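Local coordinates for protein MGS-MChE2 (Uncultured bacterium, PDB 5JD6) that probably hydrolyses ester bonds as a serine esterase of the alpha/beta hydrolase fold, recovered from a lagoon-sediment metagenome, at residues Gln109-Thr114 with Thr193-Ile198; Trp199-Asn204 with Leu223-Lys228; Phe69-Lys74 with Lys102-Ile107. All blocks are in the same frame, centred on the assembly; numbering follows the deposited sequence.

Overall arrangement
Following the chain from the N terminus, interaction 3 forms first: 102-107 returns to helix 66-80 at 69-74, closing a loop that contains strand 85-91 and most of helix 92-103. Residues 109-114 follow at once, and interaction 1 pairs them with 193-198 across some 80 residues, part of them not modelled. Interaction 2 then closes the short beta-alpha-beta loop between 199-204 and 223-228. The three loops run in series; none nests in or crosses another. Interactions 1 and 2 share strand 195-200 and extend one sheet, touching through Ile-197 O and Tyr-224 N (2.7 Å). Interaction 3, across the chain's centre from interaction 2, joins helix 66-80 to the end of helix 92-103.

Interaction 1 of 3, residues Gln109-Thr114 with Thr193-Ile198; sequences QALVIT and TPTCII
Leu-111, Val-112 and Ile-113 pair with Thr-195, Cys-196 and Ile-197 as parallel strands, whose short axes run 11° apart and approach to 4.6 Å. The bonding alternates as a parallel ladder requires: Leu-111 N donates to Pro-194 O at 3.0 Å, Cys-196 N to Leu-111 O, Ile-113 N to Cys-196 O and Ile-198 N to Ile-113 O. CA-H...O contacts supplement them, the shortest from Thr-195 CA to Leu-111 O at 3.1 Å.

Leu-111 and Thr-195 lie side by side on one face, pointing the same way, with Leu-111 CB 3.9 Å from Thr-195 OG1. Thr-195 CG2, anti to its backbone N, passes 3.3 Å from Leu-111 O and also meets Ile-113 CD1 at 4.2 Å. The Thr-195 hydroxyl is not spent across the strands: OG1 donates to Thr-193 O at 3.0 Å, coming from above that carbonyl plane. Leu-111 and Ile-113 also pack on helix 92-103. On the other face, Val-112 CG1 meets Cys-196 CB at 4.2 Å, and helix 238-252 covers both through Leu-245 and Trp-248.

At the C-terminal end Thr-114 OG1 makes a weak hydrogen bond to Ile-198 O, while its backbone O accepts from Asn-90 ND2, within the probable nucleophile elbow. The contact thus lies in the central sheet of the alpha/beta hydrolase fold, where main-chain bonds satisfy the buried amides and carbonyls that set the register, the Thr-193 carbonyl satisfies the Thr-195 hydroxyl, and side chains of both faces pack against helices 92-103 and 238-252.

Interaction 2 of 3, residues Trp199-Asn204 with Leu223-Lys228; sequences WGKNDN and LYWIDK
Trp-199 and Trp-225 stand opposite each other in a parallel bridge, followed by Gly-200 with Ile-226, where strand 195-200 meets the edge strand 221-226. Three main-chain bonds fix the register. Trp-199 N donates to Tyr-224 O at 2.9 Å, and Trp-199 O accepts from Ile-226 N at 2.7 Å, the donor tilted from the carbonyl plane. Lys-201 N then reaches Ile-226 O at 2.7 Å from above that plane, 35° out of it, as 199-204 leaves the sheet.

Two side chains have their strongest polar partners outside the segments. Trp-199 NE1 donates to Thr-206 O, its indole running off from 223-228, although its CB still packs against Trp-225 CD1. Asn-202 OD1 accepts from the backbone N of Cys-229. The Asn-202 chi1 of 50° puts CG between the backbone N and the carbonyl carbon, and OD1 lies 3.1 Å from Lys-228 CA. Lys-201, bent at chi2 and chi4, crosses Trp-225 obliquely: CE lies 4.0 Å from the centroid of the five-membered ring and 14° off its normal, a CH-pi contact over the face. Leu-223 CG approaches the opposite face, offset toward the rim, and Gly-200 O lies at the ring edge.

Next along the chain, Asp-203 accepts from Thr-206 N through OD1 and bonds His-231 ND1 through OD2, consistent with the acid of a Ser-His-Asp triad completed by Ser-91. The Lys-201 N bond to Ile-226 O and the Asn-202 bond to Cys-229 tie together the chain leading to the probable acid and histidine, consistent with holding them near each other, while Lys-201 CE packs on one face of the Trp-225 indole.

Interaction 3 of 3, residues Phe69-Lys74 with Lys102-Ile107; sequences FARYLK and KMFPEI
Two helices of the alpha/beta hydrolase fold meet here: helix 66-80 supplies Ala-70, Arg-71 and Lys-74, and the C-terminal end of helix 92-103, with the turn after it, supplies Met-103, Phe-104 and Ile-107. No hydrogen bond links the two segments, so the evidence is in the side chains.

Phe-104, the first residue to leave helical backbone angles, places its ring between two aliphatic groups. Lys-74 CG sits over the centre of one face, 3.8 Å from the centroid and 8° off the normal, a CH-pi contact, and Met-103 CB lies over the centre of the opposite face, 3.6 Å above the plane. Lys-74 takes this course with CG anti to its backbone N (chi1 -179°) and a bend at chi2 (60°); CB meets Phe-104 CE2 at 3.6 Å, and CD and CE continue toward Phe-104 CG and CB. Lys-74 NZ is 5.2 Å from the Phe-104 ring centroid, at most a weak attraction, and forms a salt bridge with Asp-78. Arg-71 CG comes up to the ring edge at Phe-104 CZ.

Met-103 SD packs on Ala-70 CB at 4.1 Å, and Met-103 CE reaches Arg-71 NH1 at 3.6 Å. Lys-74 CD also touches Ile-107 CG2, at 4.3 Å.

The segments are therefore held mainly by apolar and CH-pi contacts: the lysine methylenes lie on the aromatic face while the charge is paired within its own helix, so cohesion between the segments does not depend on a polar bond.

Interaction 1 of 3, residues Gln109-Thr114 with Thr193-Ile198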
loop_
_atom_site.group_PDB
_atom_site.type_symbol
_atom_site.label_atom_id
_atom_site.label_comp_id
_atom_site.label_asym_id
_atom_site.label_seq_id
_atom_site.Cartn_x
_atom_site.Cartn_y
_atom_site.Cartn_z
ATOM N N GLN A 109 9.903 8.291 4.417
ATOM C CA GLN A 109 9.707 9.245 5.503
ATOM C C GLN A 109 8.699 8.720 6.520
ATOM O O GLN A 109 8.885 8.867 7.729
ATOM C CB GLN A 109 9.242 10.596 4.954
ATOM C CG GLN A 109 9.028 11.656 6.024
ATOM C CD GLN A 109 8.620 12.998 5.448
ATOM O OE1 GLN A 109 8.255 13.100 4.276
ATOM N NE2 GLN A 109 8.683 14.038 6.271
ATOM N N ALA A 110 7.629 8.109 6.021
ATOM C CA ALA A 110 6.603 7.529 6.879
ATOM C C ALA A 110 5.880 6.400 6.157
ATOM O O ALA A 110 5.868 6.344 4.927
ATOM C CB ALA A 110 5.614 8.594 7.325
ATOM N N LEU A 111 5.276 5.507 6.931
ATOM C CA LEU A 111 4.575 4.357 6.376
ATOM C C LEU A 111 3.132 4.313 6.863
ATOM O O LEU A 111 2.879 4.252 8.064
ATOM C CB LEU A 111 5.300 3.064 6.754
ATOM C CG LEU A 111 4.622 1.742 6.390
ATOM C CD1 LEU A 111 4.423 1.634 4.887
ATOM C CD2 LEU A 111 5.437 0.570 6.914
ATOM N N VAL A 112 2.185 4.350 5.931
ATOM C CA VAL A 112 0.775 4.263 6.290
ATOM C C VAL A 112 0.198 2.926 5.841
ATOM O O VAL A 112 0.282 2.562 4.667
ATOM C CB VAL A 112 -0.044 5.411 5.678
ATOM C CG1 VAL A 112 -1.452 5.420 6.254
ATOM C CG2 VAL A 112 0.649 6.744 5.922
ATOM N N ILE A 113 -0.386 2.200 6.786
ATOM C CA ILE A 113 -0.868 0.848 6.534
ATOM C C ILE A 113 -2.343 0.715 6.878
ATOM O O ILE A 113 -2.804 1.227 7.902
ATOM C CB ILE A 113 -0.055 -0.181 7.338
ATOM C CG1 ILE A 113 1.342 -0.319 6.745
ATOM C CG2 ILE A 113 -0.740 -1.539 7.357
ATOM C CD1 ILE A 113 2.269 -1.108 7.619
ATOM N N THR A 114 -3.080 0.030 6.012
ATOM C CA THR A 114 -4.500 -0.187 6.232
ATOM C C THR A 114 -5.007 -1.442 5.529
ATOM O O THR A 114 -4.886 -1.577 4.312
ATOM C CB THR A 114 -5.322 1.043 5.780
ATOM O OG1 THR A 114 -6.715 0.705 5.724
ATOM C CG2 THR A 114 -4.845 1.573 4.439
ATOM N N THR A 193 10.892 3.439 11.180
ATOM C CA THR A 193 10.094 4.452 10.496
ATOM C C THR A 193 8.729 4.658 11.148
ATOM O O THR A 193 8.060 3.690 11.511
ATOM C CB THR A 193 9.882 4.092 9.013
ATOM O OG1 THR A 193 8.919 3.038 8.905
ATOM C CG2 THR A 193 11.192 3.654 8.373
ATOM N N PRO A 194 8.326 5.929 11.311
ATOM C CA PRO A 194 7.013 6.291 11.856
ATOM C C PRO A 194 5.885 5.668 11.046
ATOM O O PRO A 194 5.807 5.877 9.835
ATOM C CB PRO A 194 6.994 7.819 11.742
ATOM C CG PRO A 194 8.432 8.213 11.736
ATOM C CD PRO A 194 9.139 7.117 10.999
ATOM N N THR A 195 5.020 4.907 11.707
ATOM C CA THR A 195 3.990 4.158 11.003
ATOM C C THR A 195 2.586 4.487 11.494
ATOM O O THR A 195 2.318 4.495 12.695
ATOM C CB THR A 195 4.223 2.642 11.133
ATOM O OG1 THR A 195 5.512 2.311 10.600
ATOM C CG2 THR A 195 3.155 1.869 10.374
ATOM N N CYS A 196 1.692 4.764 10.551
ATOM C CA CYS A 196 0.291 4.997 10.868
ATOM C C CYS A 196 -0.538 3.795 10.441
ATOM O O CYS A 196 -0.539 3.415 9.269
ATOM C CB CYS A 196 -0.217 6.266 10.184
ATOM S SG CYS A 196 -1.916 6.709 10.606
ATOM N N ILE A 197 -1.238 3.192 11.394
ATOM C CA ILE A 197 -2.069 2.036 11.096
ATOM C C ILE A 197 -3.544 2.376 11.270
ATOM O O ILE A 197 -4.018 2.568 12.388
ATOM C CB ILE A 197 -1.710 0.838 11.993
ATOM C CG1 ILE A 197 -0.192 0.683 12.092
ATOM C CG2 ILE A 197 -2.347 -0.433 11.461
ATOM C CD1 ILE A 197 0.247 -0.325 13.130
ATOM N N ILE A 198 -4.257 2.460 10.152
ATOM C CA ILE A 198 -5.690 2.727 10.164
ATOM C C ILE A 198 -6.435 1.464 9.749
ATOM O O ILE A 198 -6.086 0.837 8.755
ATOM C CB ILE A 198 -6.055 3.892 9.225
ATOM C CG1 ILE A 198 -5.239 5.136 9.585
ATOM C CG2 ILE A 198 -7.545 4.187 9.295
ATOM C CD1 ILE A 198 -5.465 6.308 8.659
#

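Interaction 2 of 3, residues Trp199-Asn204 with Leu223-Lys228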
loop_
_atom_site.group_PDB
_atom_site.type_symbol
_atom_site.label_atom_id
_atom_site.label_comp_id
_atom_site.label_asym_id
_atom_site.label_seq_id
_atom_site.Cartn_x
_atom_site.Cartn_y
_atom_site.Cartn_z
ATOM N N TRP A 199 -7.455 1.080 10.506
ATOM C CA TRP A 199 -8.078 -0.218 10.282
ATOM C C TRP A 199 -9.590 -0.196 10.471
ATOM O O TRP A 199 -10.107 0.516 11.330
ATOM C CB TRP A 199 -7.458 -1.252 11.222
ATOM C CG TRP A 199 -7.219 -2.592 10.601
ATOM C CD1 TRP A 199 -8.104 -3.628 10.516
ATOM C CD2 TRP A 199 -6.006 -3.048 9.992
ATOM N NE1 TRP A 199 -7.518 -4.699 9.887
ATOM C CE2 TRP A 199 -6.229 -4.370 9.556
ATOM C CE3 TRP A 199 -4.753 -2.469 9.774
ATOM C CZ2 TRP A 199 -5.246 -5.119 8.912
ATOM C CZ3 TRP A 199 -3.778 -3.213 9.134
ATOM C CH2 TRP A 199 -4.031 -4.525 8.710
ATOM N N GLY A 200 -10.292 -0.982 9.662
ATOM C CA GLY A 200 -11.713 -1.195 9.868
ATOM C C GLY A 200 -11.913 -2.061 11.097
ATOM O O GLY A 200 -11.214 -3.058 11.276
ATOM N N LYS A 201 -12.866 -1.685 11.945
ATOM C CA LYS A 201 -13.077 -2.379 13.212
ATOM C C LYS A 201 -13.697 -3.765 13.034
ATOM O O LYS A 201 -13.687 -4.577 13.960
ATOM C CB LYS A 201 -13.951 -1.537 14.144
ATOM C CG LYS A 201 -13.200 -0.980 15.343
ATOM C CD LYS A 201 -13.033 -2.033 16.429
ATOM C CE LYS A 201 -12.415 -1.443 17.693
ATOM N NZ LYS A 201 -12.967 -0.102 18.032
ATOM N N ASN A 202 -14.229 -4.038 11.847
ATOM C CA ASN A 202 -14.752 -5.365 11.540
ATOM C C ASN A 202 -14.247 -5.871 10.191
ATOM O O ASN A 202 -15.032 -6.172 9.290
ATOM C CB ASN A 202 -16.284 -5.367 11.572
ATOM C CG ASN A 202 -16.890 -4.250 10.746
ATOM O OD1 ASN A 202 -17.123 -3.153 11.248
ATOM N ND2 ASN A 202 -17.154 -4.528 9.475
ATOM N N ASP A 203 -12.926 -5.961 10.067
ATOM C CA ASP A 203 -12.284 -6.461 8.858
ATOM C C ASP A 203 -12.320 -7.988 8.835
ATOM O O ASP A 203 -11.961 -8.636 9.816
ATOM C CB ASP A 203 -10.840 -5.955 8.778
ATOM C CG ASP A 203 -10.215 -6.153 7.404
ATOM O OD1 ASP A 203 -10.392 -7.233 6.802
ATOM O OD2 ASP A 203 -9.531 -5.222 6.931
ATOM N N ASN A 204 -12.747 -8.555 7.711
ATOM C CA ASN A 204 -12.864 -10.005 7.583
ATOM C C ASN A 204 -11.667 -10.646 6.884
ATOM O O ASN A 204 -11.255 -11.751 7.238
ATOM C CB ASN A 204 -14.150 -10.367 6.838
ATOM C CG ASN A 204 -15.372 -10.327 7.733
ATOM O OD1 ASN A 204 -15.389 -10.932 8.805
ATOM N ND2 ASN A 204 -16.401 -9.609 7.300
ATOM N N LEU A 223 -2.047 3.449 16.088
ATOM C CA LEU A 223 -3.172 2.657 15.605
ATOM C C LEU A 223 -4.502 3.392 15.758
ATOM O O LEU A 223 -4.851 3.846 16.848
ATOM C CB LEU A 223 -3.221 1.317 16.343
ATOM C CG LEU A 223 -4.320 0.320 15.971
ATOM C CD1 LEU A 223 -4.379 0.104 14.468
ATOM C CD2 LEU A 223 -4.084 -0.999 16.687
ATOM N N TYR A 224 -5.236 3.506 14.654
ATOM C CA TYR A 224 -6.549 4.143 14.657
ATOM C C TYR A 224 -7.576 3.250 13.968
ATOM O O TYR A 224 -7.290 2.650 12.934
ATOM C CB TYR A 224 -6.490 5.508 13.967
ATOM C CG TYR A 224 -5.378 6.400 14.466
ATOM C CD1 TYR A 224 -5.514 7.116 15.649
ATOM C CD2 TYR A 224 -4.193 6.530 13.754
ATOM C CE1 TYR A 224 -4.499 7.934 16.110
ATOM C CE2 TYR A 224 -3.173 7.346 14.207
ATOM C CZ TYR A 224 -3.332 8.045 15.385
ATOM O OH TYR A 224 -2.321 8.859 15.842
ATOM N N TRP A 225 -8.771 3.166 14.541
ATOM C CA TRP A 225 -9.817 2.311 13.988
ATOM C C TRP A 225 -10.938 3.097 13.313
ATOM O O TRP A 225 -11.192 4.256 13.641
ATOM C CB TRP A 225 -10.416 1.420 15.081
ATOM C CG TRP A 225 -9.644 0.161 15.336
ATOM C CD1 TRP A 225 -9.590 -0.946 14.536
ATOM C CD2 TRP A 225 -8.830 -0.130 16.477
ATOM N NE1 TRP A 225 -8.786 -1.904 15.105
ATOM C CE2 TRP A 225 -8.307 -1.428 16.298
ATOM C CE3 TRP A 225 -8.488 0.582 17.630
ATOM C CZ2 TRP A 225 -7.462 -2.026 17.228
ATOM C CZ3 TRP A 225 -7.649 -0.014 18.554
ATOM C CH2 TRP A 225 -7.147 -1.305 18.349
ATOM N N ILE A 226 -11.602 2.446 12.363
ATOM C CA ILE A 226 -12.821 2.973 11.766
ATOM C C ILE A 226 -13.943 1.954 11.950
ATOM O O ILE A 226 -13.842 0.817 11.487
ATOM C CB ILE A 226 -12.642 3.292 10.270
ATOM C CG1 ILE A 226 -11.518 4.309 10.070
ATOM C CG2 ILE A 226 -13.941 3.817 9.677
ATOM C CD1 ILE A 226 -11.235 4.633 8.618
ATOM N N ASP A 227 -15.006 2.361 12.635
ATOM C CA ASP A 227 -16.095 1.450 12.973
ATOM C C ASP A 227 -17.025 1.219 11.784
ATOM O O ASP A 227 -17.204 2.107 10.948
ATOM C CB ASP A 227 -16.884 1.987 14.172
ATOM C CG ASP A 227 -18.068 1.115 14.532
ATOM O OD1 ASP A 227 -17.898 -0.120 14.609
ATOM O OD2 ASP A 227 -19.167 1.665 14.758
ATOM N N LYS A 228 -17.610 0.022 11.726
ATOM C CA LYS A 228 -18.498 -0.386 10.638
ATOM C C LYS A 228 -17.767 -0.264 9.312
ATOM O O LYS A 228 -18.256 0.337 8.357
ATOM C CB LYS A 228 -19.788 0.439 10.653
ATOM C CG LYS A 228 -20.400 0.511 12.041
ATOM C CD LYS A 228 -21.856 0.926 12.038
ATOM C CE LYS A 228 -22.455 0.703 13.417
ATOM N NZ LYS A 228 -23.769 1.376 13.584
#

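Interaction 3 of 3, residues Phe69-Lys74 with Lys102-Ile107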
loop_
_atom_site.group_PDB
_atom_site.type_symbol
_atom_site.label_atom_id
_atom_site.label_comp_id
_atom_site.label_asym_id
_atom_site.label_seq_id
_atom_site.Cartn_x
_atom_site.Cartn_y
_atom_site.Cartn_z
ATOM N N PHE A 69 8.503 -6.644 -6.454
ATOM C CA PHE A 69 7.595 -5.503 -6.449
ATOM C C PHE A 69 8.153 -4.372 -5.591
ATOM O O PHE A 69 8.028 -3.197 -5.939
ATOM C CB PHE A 69 6.214 -5.920 -5.947
ATOM C CG PHE A 69 5.593 -7.039 -6.736
ATOM C CD1 PHE A 69 5.796 -7.135 -8.103
ATOM C CD2 PHE A 69 4.813 -7.997 -6.110
ATOM C CE1 PHE A 69 5.229 -8.164 -8.833
ATOM C CE2 PHE A 69 4.243 -9.030 -6.834
ATOM C CZ PHE A 69 4.452 -9.113 -8.198
ATOM N N ALA A 70 8.773 -4.737 -4.474
ATOM C CA ALA A 70 9.396 -3.763 -3.584
ATOM C C ALA A 70 10.536 -3.031 -4.285
ATOM O O ALA A 70 10.657 -1.811 -4.181
ATOM C CB ALA A 70 9.902 -4.443 -2.320
ATOM N N ARG A 71 11.370 -3.783 -4.997
ATOM C CA ARG A 71 12.475 -3.194 -5.747
ATOM C C ARG A 71 11.963 -2.357 -6.917
ATOM O O ARG A 71 12.600 -1.384 -7.320
ATOM C CB ARG A 71 13.430 -4.282 -6.245
ATOM C CG ARG A 71 14.339 -4.845 -5.161
ATOM C CD ARG A 71 15.369 -5.808 -5.734
ATOM N NE ARG A 71 14.772 -7.080 -6.126
ATOM C CZ ARG A 71 14.637 -8.122 -5.311
ATOM N NH1 ARG A 71 15.057 -8.044 -4.055
ATOM N NH2 ARG A 71 14.080 -9.241 -5.751
ATOM N N TYR A 72 10.812 -2.739 -7.460
ATOM C CA TYR A 72 10.176 -1.964 -8.517
ATOM C C TYR A 72 9.734 -0.614 -7.969
ATOM O O TYR A 72 9.878 0.414 -8.633
ATOM C CB TYR A 72 8.982 -2.720 -9.104
ATOM C CG TYR A 72 8.335 -2.035 -10.290
ATOM C CD1 TYR A 72 8.718 -2.347 -11.588
ATOM C CD2 TYR A 72 7.336 -1.085 -10.111
ATOM C CE1 TYR A 72 8.128 -1.729 -12.676
ATOM C CE2 TYR A 72 6.742 -0.460 -11.194
ATOM C CZ TYR A 72 7.140 -0.787 -12.473
ATOM O OH TYR A 72 6.552 -0.169 -13.553
ATOM N N LEU A 73 9.191 -0.628 -6.757
ATOM C CA LEU A 73 8.784 0.597 -6.081
ATOM C C LEU A 73 9.987 1.503 -5.854
ATOM O O LEU A 73 9.921 2.711 -6.084
ATOM C CB LEU A 73 8.102 0.280 -4.748
ATOM C CG LEU A 73 7.903 1.480 -3.818
ATOM C CD1 LEU A 73 6.945 2.487 -4.435
ATOM C CD2 LEU A 73 7.418 1.036 -2.449
ATOM N N LYS A 74 11.084 0.903 -5.399
ATOM C CA LYS A 74 12.334 1.624 -5.193
ATOM C C LYS A 74 12.813 2.257 -6.495
ATOM O O LYS A 74 13.245 3.409 -6.516
ATOM C CB LYS A 74 13.404 0.684 -4.635
ATOM C CG LYS A 74 14.741 1.347 -4.356
ATOM C CD LYS A 74 14.603 2.470 -3.343
ATOM C CE LYS A 74 15.960 2.878 -2.789
ATOM N NZ LYS A 74 16.924 3.229 -3.869
ATOM N N LYS A 102 11.527 -1.942 4.896
ATOM C CA LYS A 102 12.536 -2.806 5.495
ATOM C C LYS A 102 13.827 -2.792 4.681
ATOM O O LYS A 102 14.923 -2.677 5.232
ATOM C CB LYS A 102 12.012 -4.238 5.615
ATOM C CG LYS A 102 13.088 -5.263 5.928
ATOM C CD LYS A 102 12.600 -6.674 5.645
ATOM C CE LYS A 102 13.765 -7.640 5.503
ATOM N NZ LYS A 102 13.378 -8.876 4.767
ATOM N N MET A 103 13.688 -2.908 3.364
ATOM C CA MET A 103 14.839 -2.956 2.470
ATOM C C MET A 103 15.468 -1.581 2.271
ATOM O O MET A 103 16.691 -1.453 2.230
ATOM C CB MET A 103 14.436 -3.544 1.117
ATOM C CG MET A 103 13.932 -4.977 1.191
ATOM S SD MET A 103 13.353 -5.606 -0.398
ATOM C CE MET A 103 14.883 -5.636 -1.329
ATOM N N PHE A 104 14.630 -0.555 2.147
ATOM C CA PHE A 104 15.117 0.795 1.878
ATOM C C PHE A 104 14.481 1.828 2.807
ATOM O O PHE A 104 13.653 2.629 2.372
ATOM C CB PHE A 104 14.849 1.168 0.418
ATOM C CG PHE A 104 14.999 0.017 -0.536
ATOM C CD1 PHE A 104 16.254 -0.457 -0.881
ATOM C CD2 PHE A 104 13.882 -0.595 -1.084
ATOM C CE1 PHE A 104 16.393 -1.520 -1.755
ATOM C CE2 PHE A 104 14.015 -1.657 -1.960
ATOM C CZ PHE A 104 15.272 -2.120 -2.296
ATOM N N PRO A 105 14.880 1.823 4.089
ATOM C CA PRO A 105 14.290 2.717 5.094
ATOM C C PRO A 105 14.649 4.184 4.878
ATOM O O PRO A 105 13.873 5.067 5.241
ATOM C CB PRO A 105 14.885 2.203 6.407
ATOM C CG PRO A 105 16.184 1.593 6.011
ATOM C CD PRO A 105 15.950 0.984 4.657
ATOM N N GLU A 106 15.813 4.435 4.287
ATOM C CA GLU A 106 16.297 5.796 4.077
ATOM C C GLU A 106 15.502 6.536 3.005
ATOM O O GLU A 106 15.654 7.747 2.836
ATOM C CB GLU A 106 17.783 5.782 3.702
ATOM C CG GLU A 106 18.141 4.829 2.569
ATOM C CD GLU A 106 18.372 3.405 3.046
ATOM O OE1 GLU A 106 18.698 3.221 4.238
ATOM O OE2 GLU A 106 18.222 2.471 2.230
ATOM N N ILE A 107 14.655 5.809 2.285
ATOM C CA ILE A 107 13.869 6.401 1.210
ATOM C C ILE A 107 12.421 6.626 1.651
ATOM O O ILE A 107 11.626 7.228 0.928
ATOM C CB ILE A 107 13.906 5.515 -0.061
ATOM C CG1 ILE A 107 13.931 6.381 -1.322
ATOM C CG2 ILE A 107 12.756 4.508 -0.076
ATOM C CD1 ILE A 107 15.207 7.179 -1.483
#